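Local coordinates for terminal oxygenase component of carbazole (Janthinobacterium sp., PDB 7BUG), which catalyses, as the terminal oxygenase of a multicomponent dioxygenase system, the dioxygenation of carbazole at its angular 9a and adjacent 1 positions, leading to 2'-aminobiphenyl-2,3-diol, at residues Ser190-Val193 with Lys194-Leu198; Pro274-Asn277 with Pro278-Gln282; Glu318-Trp321 with Lys322-Leu326. All coordinates share one frame; numbering follows the deposited sequence.

Contact 1 (Ser190-Val193 with Lys194-Leu198)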
loop_
_atom_site.group_PDB
_atom_site.type_symbol
_atom_site.label_atom_id
_atom_site.label_comp_id
_atom_site.label_asym_id
_atom_site.label_seq_id
_atom_site.Cartn_x
_atom_site.Cartn_y
_atom_site.Cartn_z
ATOM N N SER A 190 -21.345 -25.295 13.963
ATOM C CA SER A 190 -21.642 -24.162 14.863
ATOM C C SER A 190 -22.166 -24.651 16.217
ATOM O O SER A 190 -22.983 -25.534 16.200
ATOM C CB SER A 190 -22.643 -23.192 14.271
ATOM O OG SER A 190 -22.899 -22.160 15.219
ATOM N N ILE A 191 -21.749 -23.995 17.294
ATOM C CA ILE A 191 -22.252 -24.199 18.683
ATOM C C ILE A 191 -23.769 -24.000 18.669
ATOM O O ILE A 191 -24.458 -24.757 19.381
ATOM C CB ILE A 191 -21.546 -23.236 19.660
ATOM C CG1 ILE A 191 -21.982 -23.477 21.108
ATOM C CG2 ILE A 191 -21.767 -21.779 19.259
ATOM C CD1 ILE A 191 -21.373 -24.718 21.740
ATOM N N LEU A 192 -24.286 -23.046 17.859
ATOM C CA LEU A 192 -25.745 -22.729 17.859
ATOM C C LEU A 192 -26.505 -23.980 17.400
ATOM O O LEU A 192 -27.515 -24.339 18.006
ATOM C CB LEU A 192 -26.058 -21.524 16.950
ATOM C CG LEU A 192 -27.544 -21.283 16.656
ATOM C CD1 LEU A 192 -28.264 -20.807 17.895
ATOM C CD2 LEU A 192 -27.742 -20.248 15.544
ATOM N N VAL A 193 -26.033 -24.621 16.336
ATOM C CA VAL A 193 -26.702 -25.785 15.702
ATOM C C VAL A 193 -26.755 -26.916 16.763
ATOM O O VAL A 193 -27.815 -27.564 16.898
ATOM C CB VAL A 193 -25.961 -26.178 14.408
ATOM C CG1 VAL A 193 -26.428 -27.501 13.853
ATOM C CG2 VAL A 193 -26.071 -25.097 13.322
ATOM N N LYS A 194 -25.697 -27.080 17.558
ATOM C CA LYS A 194 -25.642 -28.154 18.597
ATOM C C LYS A 194 -26.498 -27.755 19.806
ATOM O O LYS A 194 -27.410 -28.492 20.142
ATOM C CB LYS A 194 -24.204 -28.440 19.050
ATOM C CG LYS A 194 -23.142 -28.432 17.956
ATOM C CD LYS A 194 -21.760 -28.857 18.445
ATOM C CE LYS A 194 -20.696 -28.777 17.366
ATOM N NZ LYS A 194 -20.895 -29.814 16.323
ATOM N N ASP A 195 -26.184 -26.636 20.453
ATOM C CA ASP A 195 -26.798 -26.223 21.736
ATOM C C ASP A 195 -28.235 -25.735 21.558
ATOM O O ASP A 195 -28.926 -25.679 22.602
ATOM C CB ASP A 195 -25.999 -25.142 22.437
ATOM C CG ASP A 195 -24.667 -25.617 22.979
ATOM O OD1 ASP A 195 -24.340 -26.792 22.751
ATOM O OD2 ASP A 195 -23.960 -24.778 23.582
ATOM N N ASN A 196 -28.659 -25.311 20.353
ATOM C CA ASN A 196 -30.082 -24.914 20.132
ATOM C C ASN A 196 -30.786 -25.956 19.271
ATOM O O ASN A 196 -31.932 -25.726 18.907
ATOM C CB ASN A 196 -30.273 -23.508 19.533
ATOM C CG ASN A 196 -31.654 -22.966 19.836
ATOM O OD1 ASN A 196 -32.144 -23.157 20.962
ATOM N ND2 ASN A 196 -32.268 -22.283 18.865
ATOM N N ASP A 197 -30.141 -27.083 18.968
ATOM C CA ASP A 197 -30.869 -28.272 18.478
ATOM C C ASP A 197 -31.474 -28.025 17.094
ATOM O O ASP A 197 -32.551 -28.586 16.816
ATOM C CB ASP A 197 -31.984 -28.621 19.469
ATOM C CG ASP A 197 -32.110 -30.108 19.673
ATOM O OD1 ASP A 197 -31.078 -30.707 19.993
ATOM O OD2 ASP A 197 -33.224 -30.644 19.464
ATOM N N LEU A 198 -30.803 -27.263 16.220
ATOM C CA LEU A 198 -31.401 -26.888 14.912
ATOM C C LEU A 198 -31.338 -28.055 13.928
ATOM O O LEU A 198 -30.302 -28.718 13.839
ATOM C CB LEU A 198 -30.646 -25.687 14.330
ATOM C CG LEU A 198 -30.567 -24.450 15.215
ATOM C CD1 LEU A 198 -29.840 -23.311 14.500
ATOM C CD2 LEU A 198 -31.963 -23.994 15.620
#
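L192 and L198 meet where a short helix ends: CG of L192 packs 3.7 Å from CD1 of L198, the two side chains slanting across one another, while the CD1 methyl of L192 rests 3.7 Å from CB of N196. L198 can reach back because its CB faces the helix and its CG stands opposite the carbonyl carbon (chi1 -56°). On another side of the helix I191 brings CD1 to 3.2 Å from OD2 of D195, a close contact of methyl and carboxylate. Behind these side chains stand the backbone bonds. N of D195 bonds to O of I191 at 2.8 Å, N of N196 holds O of L192, and N of L198 meets O of V193 in the carbonyl plane at 3.1 Å. At the start, OG of S190 accepts from N of L192 at 3.1 Å and donates to O of G328; its side chain lies about 5 Å from that of the iron ligand H187. At the other end K256 holds OD1 of N196. Thus an N-cap serine opens the helix, and a Schellman motif, with D197 at positive phi as its C-prime residue, closes it.

Contact 2 (Pro274-Asn277 with Pro278-Gln282)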
loop_
_atom_site.group_PDB
_atom_site.type_symbol
_atom_site.label_atom_id
_atom_site.label_comp_id
_atom_site.label_asym_id
_atom_site.label_seq_id
_atom_site.Cartn_x
_atom_site.Cartn_y
_atom_site.Cartn_z
ATOM N N PRO A 274 -38.079 -18.252 10.815
ATOM C CA PRO A 274 -37.554 -17.722 12.065
ATOM C C PRO A 274 -36.054 -18.045 12.189
ATOM O O PRO A 274 -35.556 -18.934 11.551
ATOM C CB PRO A 274 -38.418 -18.462 13.113
ATOM C CG PRO A 274 -38.695 -19.798 12.507
ATOM C CD PRO A 274 -38.701 -19.572 11.009
ATOM N N PHE A 275 -35.354 -17.305 13.030
ATOM C CA PHE A 275 -33.915 -17.525 13.313
ATOM C C PHE A 275 -33.481 -16.582 14.405
ATOM O O PHE A 275 -33.979 -15.462 14.413
ATOM C CB PHE A 275 -33.061 -17.243 12.082
ATOM C CG PHE A 275 -31.745 -17.972 12.138
ATOM C CD1 PHE A 275 -31.679 -19.305 11.773
ATOM C CD2 PHE A 275 -30.606 -17.326 12.592
ATOM C CE1 PHE A 275 -30.476 -19.985 11.880
ATOM C CE2 PHE A 275 -29.403 -18.019 12.695
ATOM C CZ PHE A 275 -29.365 -19.349 12.354
ATOM N N PRO A 276 -32.592 -16.945 15.363
ATOM C CA PRO A 276 -31.974 -18.289 15.485
ATOM C C PRO A 276 -32.793 -19.288 16.331
ATOM O O PRO A 276 -32.330 -20.406 16.618
ATOM C CB PRO A 276 -30.682 -17.911 16.217
ATOM C CG PRO A 276 -31.152 -16.838 17.170
ATOM C CD PRO A 276 -32.001 -15.973 16.279
ATOM N N ASN A 277 -34.025 -18.893 16.644
ATOM C CA ASN A 277 -35.021 -19.679 17.434
ATOM C C ASN A 277 -36.387 -19.506 16.779
ATOM O O ASN A 277 -36.623 -18.526 16.062
ATOM C CB ASN A 277 -34.948 -19.275 18.896
ATOM C CG ASN A 277 -35.406 -20.366 19.844
ATOM O OD1 ASN A 277 -34.931 -21.490 19.745
ATOM N ND2 ASN A 277 -36.337 -20.036 20.728
ATOM N N PRO A 278 -37.338 -20.466 16.924
ATOM C CA PRO A 278 -38.609 -20.375 16.204
ATOM C C PRO A 278 -39.479 -19.152 16.522
ATOM O O PRO A 278 -40.393 -18.937 15.763
ATOM C CB PRO A 278 -39.305 -21.712 16.538
ATOM C CG PRO A 278 -38.123 -22.639 16.771
ATOM C CD PRO A 278 -37.174 -21.787 17.575
ATOM N N ASP A 279 -39.178 -18.406 17.593
ATOM C CA ASP A 279 -39.972 -17.280 18.130
ATOM C C ASP A 279 -39.362 -15.938 17.699
ATOM O O ASP A 279 -39.887 -14.847 18.088
ATOM C CB ASP A 279 -40.071 -17.415 19.653
ATOM C CG ASP A 279 -38.725 -17.276 20.361
ATOM O OD1 ASP A 279 -37.725 -17.738 19.801
ATOM O OD2 ASP A 279 -38.679 -16.659 21.464
ATOM N N MET A 280 -38.292 -15.967 16.910
ATOM C CA MET A 280 -37.624 -14.687 16.568
ATOM C C MET A 280 -37.193 -14.684 15.101
ATOM O O MET A 280 -37.297 -15.704 14.425
ATOM C CB MET A 280 -36.483 -14.404 17.547
ATOM C CG MET A 280 -35.327 -15.311 17.494
ATOM S SD MET A 280 -34.383 -15.253 19.105
ATOM C CE MET A 280 -34.275 -13.537 19.508
ATOM N N MET A 281 -36.757 -13.527 14.603
ATOM C CA MET A 281 -36.265 -13.458 13.222
ATOM C C MET A 281 -34.987 -12.631 13.158
ATOM O O MET A 281 -34.688 -11.916 14.091
ATOM C CB MET A 281 -37.314 -12.911 12.254
ATOM C CG MET A 281 -37.967 -11.668 12.668
ATOM S SD MET A 281 -39.483 -11.386 11.637
ATOM C CE MET A 281 -40.700 -12.406 12.472
ATOM N N GLN A 282 -34.206 -12.868 12.112
ATOM C CA GLN A 282 -32.930 -12.151 11.969
ATOM C C GLN A 282 -33.022 -11.192 10.781
ATOM O O GLN A 282 -33.428 -11.618 9.708
ATOM C CB GLN A 282 -31.789 -13.157 11.880
ATOM C CG GLN A 282 -30.426 -12.514 11.760
ATOM C CD GLN A 282 -29.264 -13.372 12.221
ATOM O OE1 GLN A 282 -29.458 -14.333 12.968
ATOM N NE2 GLN A 282 -28.047 -13.038 11.783
#
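A type I beta turn from N277 to M280 lies at the end of the hairpin connection between strands 269-273 and 281-288, neighbours in the antiparallel sheet of the catalytic domain. Closing the turn, N of M280 donates to O of N277 at 3.2 Å, and farther in N of F275 donates to O of M280 at 2.9 Å. The loop's path is also set by cis peptide bonds before P274 and P276. On one side of the loop P276 puts CD 3.6 Å from CG of M280, and the sulfur of M280 comes near the same proline carbon; a bend at the last torsion (chi3 -44°) turns the methyl out of line with the chain. Deeper in, Q282 runs alongside F275 and points the same way. Its OE1 sits in the plane of the phenyl ring, at the edge, 3.2 Å from CD2, while its NE2 is held by E284 and N330. Beyond the turn's backbone, N277 reaches over to D279 with CG anti to its N (chi1 -154°), and its OD1 takes bonds from N196 and K256. ND2 of N277 gives a hydrogen to OD1 of D279 at 2.8 Å, descending on the carboxylate from 53° out of its plane, with the amide and carboxylate nearly perpendicular.

Contact 3 (Glu318-Trp321 with Lys322-Leu326)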
loop_
_atom_site.group_PDB
_atom_site.type_symbol
_atom_site.label_atom_id
_atom_site.label_comp_id
_atom_site.label_asym_id
_atom_site.label_seq_id
_atom_site.Cartn_x
_atom_site.Cartn_y
_atom_site.Cartn_z
ATOM N N GLU A 318 -28.777 -11.061 25.544
ATOM C CA GLU A 318 -27.423 -10.807 26.109
ATOM C C GLU A 318 -26.798 -12.143 26.528
ATOM O O GLU A 318 -25.579 -12.324 26.357
ATOM C CB GLU A 318 -27.463 -9.806 27.266
ATOM C CG GLU A 318 -27.539 -8.354 26.809
ATOM C CD GLU A 318 -26.421 -7.831 25.904
ATOM O OE1 GLU A 318 -25.267 -8.320 25.994
ATOM O OE2 GLU A 318 -26.705 -6.914 25.105
ATOM N N SER A 319 -27.611 -13.034 27.079
ATOM C CA SER A 319 -27.127 -14.259 27.758
ATOM C C SER A 319 -26.944 -15.365 26.722
ATOM O O SER A 319 -26.088 -16.187 26.915
ATOM C CB SER A 319 -28.047 -14.674 28.882
ATOM O OG SER A 319 -29.249 -15.279 28.416
ATOM N N LYS A 320 -27.742 -15.385 25.656
ATOM C CA LYS A 320 -27.782 -16.557 24.769
ATOM C C LYS A 320 -27.643 -16.116 23.310
ATOM O O LYS A 320 -26.741 -16.622 22.672
ATOM C CB LYS A 320 -29.056 -17.369 24.978
ATOM C CG LYS A 320 -29.141 -18.632 24.138
ATOM C CD LYS A 320 -29.901 -19.757 24.816
ATOM C CE LYS A 320 -29.400 -20.076 26.219
ATOM N NZ LYS A 320 -30.483 -20.613 27.079
ATOM N N TRP A 321 -28.566 -15.311 22.777
ATOM C CA TRP A 321 -28.679 -15.235 21.296
ATOM C C TRP A 321 -27.514 -14.441 20.683
ATOM O O TRP A 321 -27.098 -14.794 19.545
ATOM C CB TRP A 321 -30.042 -14.695 20.876
ATOM C CG TRP A 321 -31.172 -15.507 21.417
ATOM C CD1 TRP A 321 -32.192 -15.056 22.204
ATOM C CD2 TRP A 321 -31.373 -16.914 21.280
ATOM N NE1 TRP A 321 -33.023 -16.086 22.540
ATOM C CE2 TRP A 321 -32.565 -17.234 21.975
ATOM C CE3 TRP A 321 -30.677 -17.928 20.638
ATOM C CZ2 TRP A 321 -33.062 -18.528 22.040
ATOM C CZ3 TRP A 321 -31.185 -19.198 20.676
ATOM C CH2 TRP A 321 -32.357 -19.492 21.377
ATOM N N LYS A 322 -27.052 -13.386 21.322
ATOM C CA LYS A 322 -25.905 -12.610 20.808
ATOM C C LYS A 322 -24.656 -13.495 20.795
ATOM O O LYS A 322 -24.009 -13.641 19.760
ATOM C CB LYS A 322 -25.728 -11.293 21.551
ATOM C CG LYS A 322 -24.487 -10.525 21.120
ATOM C CD LYS A 322 -24.455 -9.138 21.691
ATOM C CE LYS A 322 -23.120 -8.461 21.477
ATOM N NZ LYS A 322 -22.971 -7.287 22.373
ATOM N N PRO A 323 -24.212 -14.104 21.921
ATOM C CA PRO A 323 -22.969 -14.877 21.881
ATOM C C PRO A 323 -23.114 -16.170 21.071
ATOM O O PRO A 323 -22.144 -16.550 20.417
ATOM C CB PRO A 323 -22.632 -15.125 23.371
ATOM C CG PRO A 323 -23.943 -14.994 24.077
ATOM C CD PRO A 323 -24.743 -13.968 23.284
ATOM N N MET A 324 -24.258 -16.843 21.107
ATOM C CA MET A 324 -24.395 -18.186 20.498
ATOM C C MET A 324 -24.622 -18.061 18.985
ATOM O O MET A 324 -24.139 -18.908 18.224
ATOM C CB MET A 324 -25.559 -18.953 21.098
ATOM C CG MET A 324 -25.473 -20.415 20.825
ATOM S SD MET A 324 -26.844 -21.274 21.662
ATOM C CE MET A 324 -27.011 -22.730 20.655
ATOM N N ALA A 325 -25.396 -17.060 18.574
ATOM C CA ALA A 325 -25.918 -16.953 17.192
ATOM C C ALA A 325 -25.193 -15.804 16.474
ATOM O O ALA A 325 -24.499 -16.094 15.467
ATOM C CB ALA A 325 -27.418 -16.732 17.250
ATOM N N LEU A 326 -25.403 -14.552 16.914
ATOM C CA LEU A 326 -24.807 -13.371 16.226
ATOM C C LEU A 326 -23.294 -13.528 16.169
ATOM O O LEU A 326 -22.698 -13.198 15.147
ATOM C CB LEU A 326 -25.204 -12.053 16.872
ATOM C CG LEU A 326 -26.702 -11.731 16.792
ATOM C CD1 LEU A 326 -26.925 -10.259 17.144
ATOM C CD2 LEU A 326 -27.275 -12.071 15.434
#
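W321 and A325 are joined, with L326, by a shared backbone acceptor, and backbone bonding sets the character of this stretch of helix. O of W321 accepts from N of A325 at 3.0 Å, the donor standing well above the carbonyl plane, and from N of L326 at 3.1 Å in that plane. The second bond spans five residues, so the helix widens here into a pi-type turn. One residue earlier, N of M324 bonds to O of K320 at 2.9 Å. P323 has no N-H to give, and the helix kinks at its nitrogen: the ring lies against the carbonyls of the turn before, CD 3.4 Å from O of K320 and CG 3.8 Å from O of S319.

Side-chain packing is sparse. CB of A325 approaches O of W321 to 3.0 Å, a tight fit beside the doubly used carbonyl. CG of K320 lies over one face of the W321 ring, 3.9 Å above its plane and toward the rim, while NE1 of W321 is bonded to E316. M324 runs out extended from a CG anti to its N (chi1 -162°), which carries its sulfur and methyl away from this turn.

Charge plays a looser part. OE1 of E318 and NZ of K322 stay 4.4 Å apart, opposite charges too distant for a salt bridge.

Within the fold, helix 307-327 turns W321 and L326 onto L300 of strand 293-303, while M324 and A325 lean against L192 of helix 191-195.

How the contacts relate
The three contacts follow one another along the chain, 1, then 2, then 3, yet they gather into one cluster of the catalytic domain, their centres 12 to 13 Å apart. Contact 1 is a short helix, contact 2 the turn between two strands of the antiparallel sheet, and contact 3 the C-terminal part of the long helix 307-327. Each touches both others: ND2 of N196 probably bonds to OD1 of N277, the methyl of M324 packs on L192 and D195, and N277 lies against the indole of W321. Helix, turn and helix thus lock together beside the mononuclear iron site, whose ligand H187 lies shortly before contact 1 and D333 shortly after contact 3.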